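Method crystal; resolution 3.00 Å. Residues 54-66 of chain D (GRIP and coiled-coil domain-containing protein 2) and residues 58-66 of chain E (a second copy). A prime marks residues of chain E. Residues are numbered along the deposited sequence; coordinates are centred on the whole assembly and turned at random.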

# COMPACT_ATOMS: atom_id res chain seq x y z
N LEU D 54 4.95 5.18 5.06
CA LEU D 54 5.93 6.19 4.67
C LEU D 54 5.27 7.29 3.84
O LEU D 54 5.59 8.47 4.00
CB LEU D 54 7.09 5.58 3.88
CG LEU D 54 7.83 4.37 4.44
CD1 LEU D 54 9.19 4.27 3.77
CD2 LEU D 54 8.00 4.46 5.96
N LEU D 55 4.37 6.89 2.96
CA LEU D 55 3.62 7.83 2.13
C LEU D 55 2.74 8.74 2.98
O LEU D 55 2.75 9.96 2.79
CB LEU D 55 2.77 7.07 1.10
CG LEU D 55 3.51 6.30 0.01
CD1 LEU D 55 2.56 5.38 -0.76
CD2 LEU D 55 4.23 7.26 -0.93
N LYS D 56 2.00 8.15 3.91
CA LYS D 56 1.08 8.91 4.75
C LYS D 56 1.78 10.02 5.51
O LYS D 56 1.29 11.15 5.57
CB LYS D 56 0.34 7.98 5.72
CG LYS D 56 -0.77 7.15 5.08
CD LYS D 56 -1.42 6.22 6.07
CE LYS D 56 -2.43 5.29 5.40
NZ LYS D 56 -2.77 4.15 6.29
N SER D 57 2.93 9.71 6.10
CA SER D 57 3.68 10.71 6.86
C SER D 57 4.27 11.77 5.93
O SER D 57 4.40 12.93 6.31
CB SER D 57 4.78 10.04 7.70
OG SER D 57 5.68 9.33 6.87
N GLU D 58 4.60 11.36 4.71
CA GLU D 58 5.05 12.29 3.69
C GLU D 58 3.94 13.28 3.34
O GLU D 58 4.19 14.46 3.12
CB GLU D 58 5.51 11.54 2.44
CG GLU D 58 6.08 12.42 1.33
CD GLU D 58 7.26 13.26 1.79
OE1 GLU D 58 7.80 13.00 2.89
OE2 GLU D 58 7.65 14.19 1.04
N ILE D 59 2.70 12.79 3.30
CA ILE D 59 1.55 13.66 3.09
C ILE D 59 1.41 14.64 4.25
O ILE D 59 1.28 15.85 4.05
CB ILE D 59 0.25 12.85 2.91
CG1 ILE D 59 0.31 12.04 1.62
CG2 ILE D 59 -0.96 13.78 2.90
CD1 ILE D 59 -0.92 11.19 1.37
N ARG D 60 1.43 14.12 5.47
CA ARG D 60 1.32 14.95 6.67
C ARG D 60 2.43 16.00 6.70
O ARG D 60 2.22 17.12 7.16
CB ARG D 60 1.38 14.09 7.93
CG ARG D 60 0.31 13.00 8.02
CD ARG D 60 0.31 12.35 9.39
NE ARG D 60 -0.23 11.00 9.38
CZ ARG D 60 -1.52 10.71 9.51
NH1 ARG D 60 -2.40 11.69 9.65
NH2 ARG D 60 -1.93 9.45 9.49
N ARG D 61 3.62 15.63 6.22
CA ARG D 61 4.75 16.54 6.17
C ARG D 61 4.51 17.70 5.21
O ARG D 61 4.78 18.85 5.54
CB ARG D 61 6.03 15.80 5.76
CG ARG D 61 7.27 16.67 5.83
CD ARG D 61 8.49 15.94 5.29
NE ARG D 61 8.53 15.91 3.83
CZ ARG D 61 8.93 16.93 3.08
NH1 ARG D 61 9.34 18.06 3.65
NH2 ARG D 61 8.93 16.82 1.76
N LEU D 62 4.02 17.39 4.02
CA LEU D 62 3.74 18.42 3.02
C LEU D 62 2.66 19.38 3.50
O LEU D 62 2.74 20.59 3.26
CB LEU D 62 3.33 17.77 1.70
CG LEU D 62 4.43 17.02 0.95
CD1 LEU D 62 3.85 16.25 -0.23
CD2 LEU D 62 5.51 17.99 0.49
N GLU D 63 1.65 18.85 4.19
CA GLU D 63 0.53 19.67 4.67
C GLU D 63 0.96 20.68 5.74
O GLU D 63 0.37 21.75 5.86
CB GLU D 63 -0.59 18.77 5.20
CG GLU D 63 -1.33 18.01 4.11
CD GLU D 63 -2.45 17.14 4.65
OE1 GLU D 63 -2.38 16.73 5.83
OE2 GLU D 63 -3.40 16.86 3.88
N ARG D 64 1.99 20.33 6.51
CA ARG D 64 2.51 21.22 7.54
C ARG D 64 3.23 22.43 6.94
O ARG D 64 3.00 23.57 7.36
CB ARG D 64 3.45 20.45 8.48
CG ARG D 64 2.75 19.40 9.33
CD ARG D 64 3.63 18.96 10.49
NE ARG D 64 4.89 18.37 10.03
CZ ARG D 64 5.08 17.07 9.83
NH1 ARG D 64 4.09 16.21 10.05
NH2 ARG D 64 6.26 16.63 9.41
N ASN D 65 4.08 22.18 5.95
CA ASN D 65 4.81 23.24 5.27
C ASN D 65 3.95 23.92 4.20
O ASN D 65 4.46 24.38 3.18
CB ASN D 65 6.10 22.70 4.63
CG ASN D 65 6.90 21.83 5.58
OD1 ASN D 65 6.46 20.75 5.97
ND2 ASN D 65 8.09 22.28 5.93
N GLN D 66 2.65 23.99 4.46
CA GLN D 66 1.72 24.62 3.53
C GLN D 66 1.40 26.05 3.97
O GLN D 66 1.29 26.34 5.16
CB GLN D 66 0.43 23.80 3.44
CG GLN D 66 -0.44 24.13 2.23
CD GLN D 66 0.08 23.50 0.96
OE1 GLN D 66 -0.36 23.83 -0.14
NE2 GLN D 66 1.03 22.58 1.09
N GLU E 58 -1.96 12.08 -4.37
CA GLU E 58 -2.21 13.08 -3.34
C GLU E 58 -0.92 13.82 -2.97
O GLU E 58 -0.93 15.03 -2.73
CB GLU E 58 -2.84 12.44 -2.10
CG GLU E 58 -3.22 13.43 -1.01
CD GLU E 58 -4.21 14.50 -1.48
OE1 GLU E 58 -4.78 14.35 -2.58
OE2 GLU E 58 -4.40 15.49 -0.74
N ILE E 59 0.18 13.09 -2.94
CA ILE E 59 1.49 13.69 -2.71
C ILE E 59 1.86 14.62 -3.86
O ILE E 59 2.22 15.78 -3.65
CB ILE E 59 2.60 12.63 -2.52
CG1 ILE E 59 2.36 11.86 -1.22
CG2 ILE E 59 3.97 13.27 -2.51
CD1 ILE E 59 3.38 10.77 -0.96
N ARG E 60 1.75 14.11 -5.09
CA ARG E 60 2.03 14.91 -6.28
C ARG E 60 1.17 16.16 -6.34
O ARG E 60 1.62 17.21 -6.79
CB ARG E 60 1.82 14.08 -7.55
CG ARG E 60 2.62 12.78 -7.63
CD ARG E 60 2.50 12.14 -9.01
NE ARG E 60 2.75 10.69 -8.99
CZ ARG E 60 3.95 10.14 -9.10
NH1 ARG E 60 5.03 10.91 -9.22
NH2 ARG E 60 4.08 8.82 -9.08
N ARG E 61 -0.08 16.04 -5.88
CA ARG E 61 -1.00 17.17 -5.83
C ARG E 61 -0.53 18.26 -4.87
O ARG E 61 -0.55 19.45 -5.21
CB ARG E 61 -2.40 16.72 -5.42
CG ARG E 61 -3.43 17.84 -5.49
CD ARG E 61 -4.79 17.39 -4.99
NE ARG E 61 -4.84 17.37 -3.54
CZ ARG E 61 -5.02 18.45 -2.79
NH1 ARG E 61 -5.17 19.64 -3.37
NH2 ARG E 61 -5.06 18.36 -1.47
N LEU E 62 -0.12 17.85 -3.68
CA LEU E 62 0.36 18.80 -2.67
C LEU E 62 1.62 19.52 -3.14
O LEU E 62 1.78 20.72 -2.89
CB LEU E 62 0.60 18.09 -1.34
CG LEU E 62 -0.64 17.59 -0.60
CD1 LEU E 62 -0.26 16.71 0.58
CD2 LEU E 62 -1.51 18.76 -0.15
N GLU E 63 2.50 18.79 -3.81
CA GLU E 63 3.76 19.36 -4.29
C GLU E 63 3.56 20.43 -5.36
O GLU E 63 4.36 21.36 -5.48
CB GLU E 63 4.70 18.26 -4.80
CG GLU E 63 5.23 17.35 -3.70
CD GLU E 63 6.17 16.27 -4.22
OE1 GLU E 63 6.04 15.89 -5.41
OE2 GLU E 63 7.03 15.81 -3.44
N ARG E 64 2.49 20.30 -6.13
CA ARG E 64 2.18 21.27 -7.18
C ARG E 64 1.73 22.60 -6.59
O ARG E 64 2.19 23.67 -7.00
CB ARG E 64 1.12 20.72 -8.13
CG ARG E 64 1.60 19.54 -8.96
CD ARG E 64 0.66 19.28 -10.13
NE ARG E 64 -0.70 18.97 -9.69
CZ ARG E 64 -1.16 17.74 -9.51
NH1 ARG E 64 -0.37 16.70 -9.74
NH2 ARG E 64 -2.40 17.54 -9.10
N ASN E 65 0.83 22.54 -5.61
CA ASN E 65 0.34 23.74 -4.94
C ASN E 65 1.30 24.23 -3.86
O ASN E 65 0.89 24.79 -2.84
CB ASN E 65 -1.04 23.48 -4.32
CG ASN E 65 -1.99 22.80 -5.28
OD1 ASN E 65 -1.77 21.65 -5.67
ND2 ASN E 65 -3.05 23.49 -5.66
N GLN E 66 2.59 24.03 -4.10
CA GLN E 66 3.62 24.45 -3.16
C GLN E 66 4.23 25.78 -3.60
O GLN E 66 4.41 26.04 -4.79
CB GLN E 66 4.72 23.39 -3.06
CG GLN E 66 5.62 23.52 -1.84
CD GLN E 66 4.96 23.02 -0.57
OE1 GLN E 66 5.45 23.26 0.53
NE2 GLN E 66 3.84 22.33 -0.72

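Two copies of the same helix run side by side in the same direction, their axes crossing at 18° with a closest approach of 9.8 Å, and like residues face each other: the CA atoms of Ile59 and Ile59′ are 5.8 Å apart, those of Leu62 and Leu62′ 6.6 Å. The contact buries 595 Å², both sides summed, and in its helical part it is apolar. Along chain E, Glu58′ comes first. Its CA-to-CB bond points toward chain D, and its aliphatic CG lies 4.0 Å from Ile59 CD1, while its carboxylate reaches forward along its own helix to Arg61′. Ile59′ follows and is the knob of the interface, seated among Leu55, Glu58, Ile59 and Leu62 of chain D. Its CA-to-CB bond points sideways, but with chi1 m and chi2 t the end of the side chain comes nearer: CD1 reaches Leu55 CD2 at 3.6 Å and the CG of Glu58 at 3.9 Å, CG1 meets Ile59 CG1 at 3.5 Å, and CG2 rests 3.8 Å from Leu62 CD1. One side chain thus fills the hole using both of its branches. Arg60′ points away and makes no contact here. Arg61′ also stays clear of chain D; its NH2 forms a salt bridge with Glu58′ OE2 at 3.0 Å, and its NE donates to Glu58′ OE1 at 3.2 Å. This pairing, one helical turn apart, engages the charged end of Glu58′ and leaves its methylene carbons to pack against the apolar seam. Chain D repeats it, with Arg61 NH2 3.0 Å from Glu58 OE2. Leu62′ points toward chain D and is buried. Its CD1 touches Ile59 CG2 at 3.8 Å and Glu63 CG at 3.9 Å, and its CB lies 3.9 Å from Leu62 CD1, so the two leucines pack against each other next to the isoleucine pair. Glu63′ starts away from chain D, yet its extended chain brings CG to 3.9 Å from Leu62 CD1, so that one methylene group, CG, packs against the edge of the leucine pair. Arg64′ is out of reach. At Asn65′ the backbone leaves helical geometry, and the contact becomes polar and exposed: Asn65′ O lies 3.1 Å from Gln66 OE1. Gln66′ reciprocates, its OE1 3.0 Å from Asn65 O, and the NE2 atoms of Gln66 and Gln66′ are 3.4 Å apart. Both glutamines are poorly ordered and their amides are probably turned over in the model, so the bonding at this end remains open.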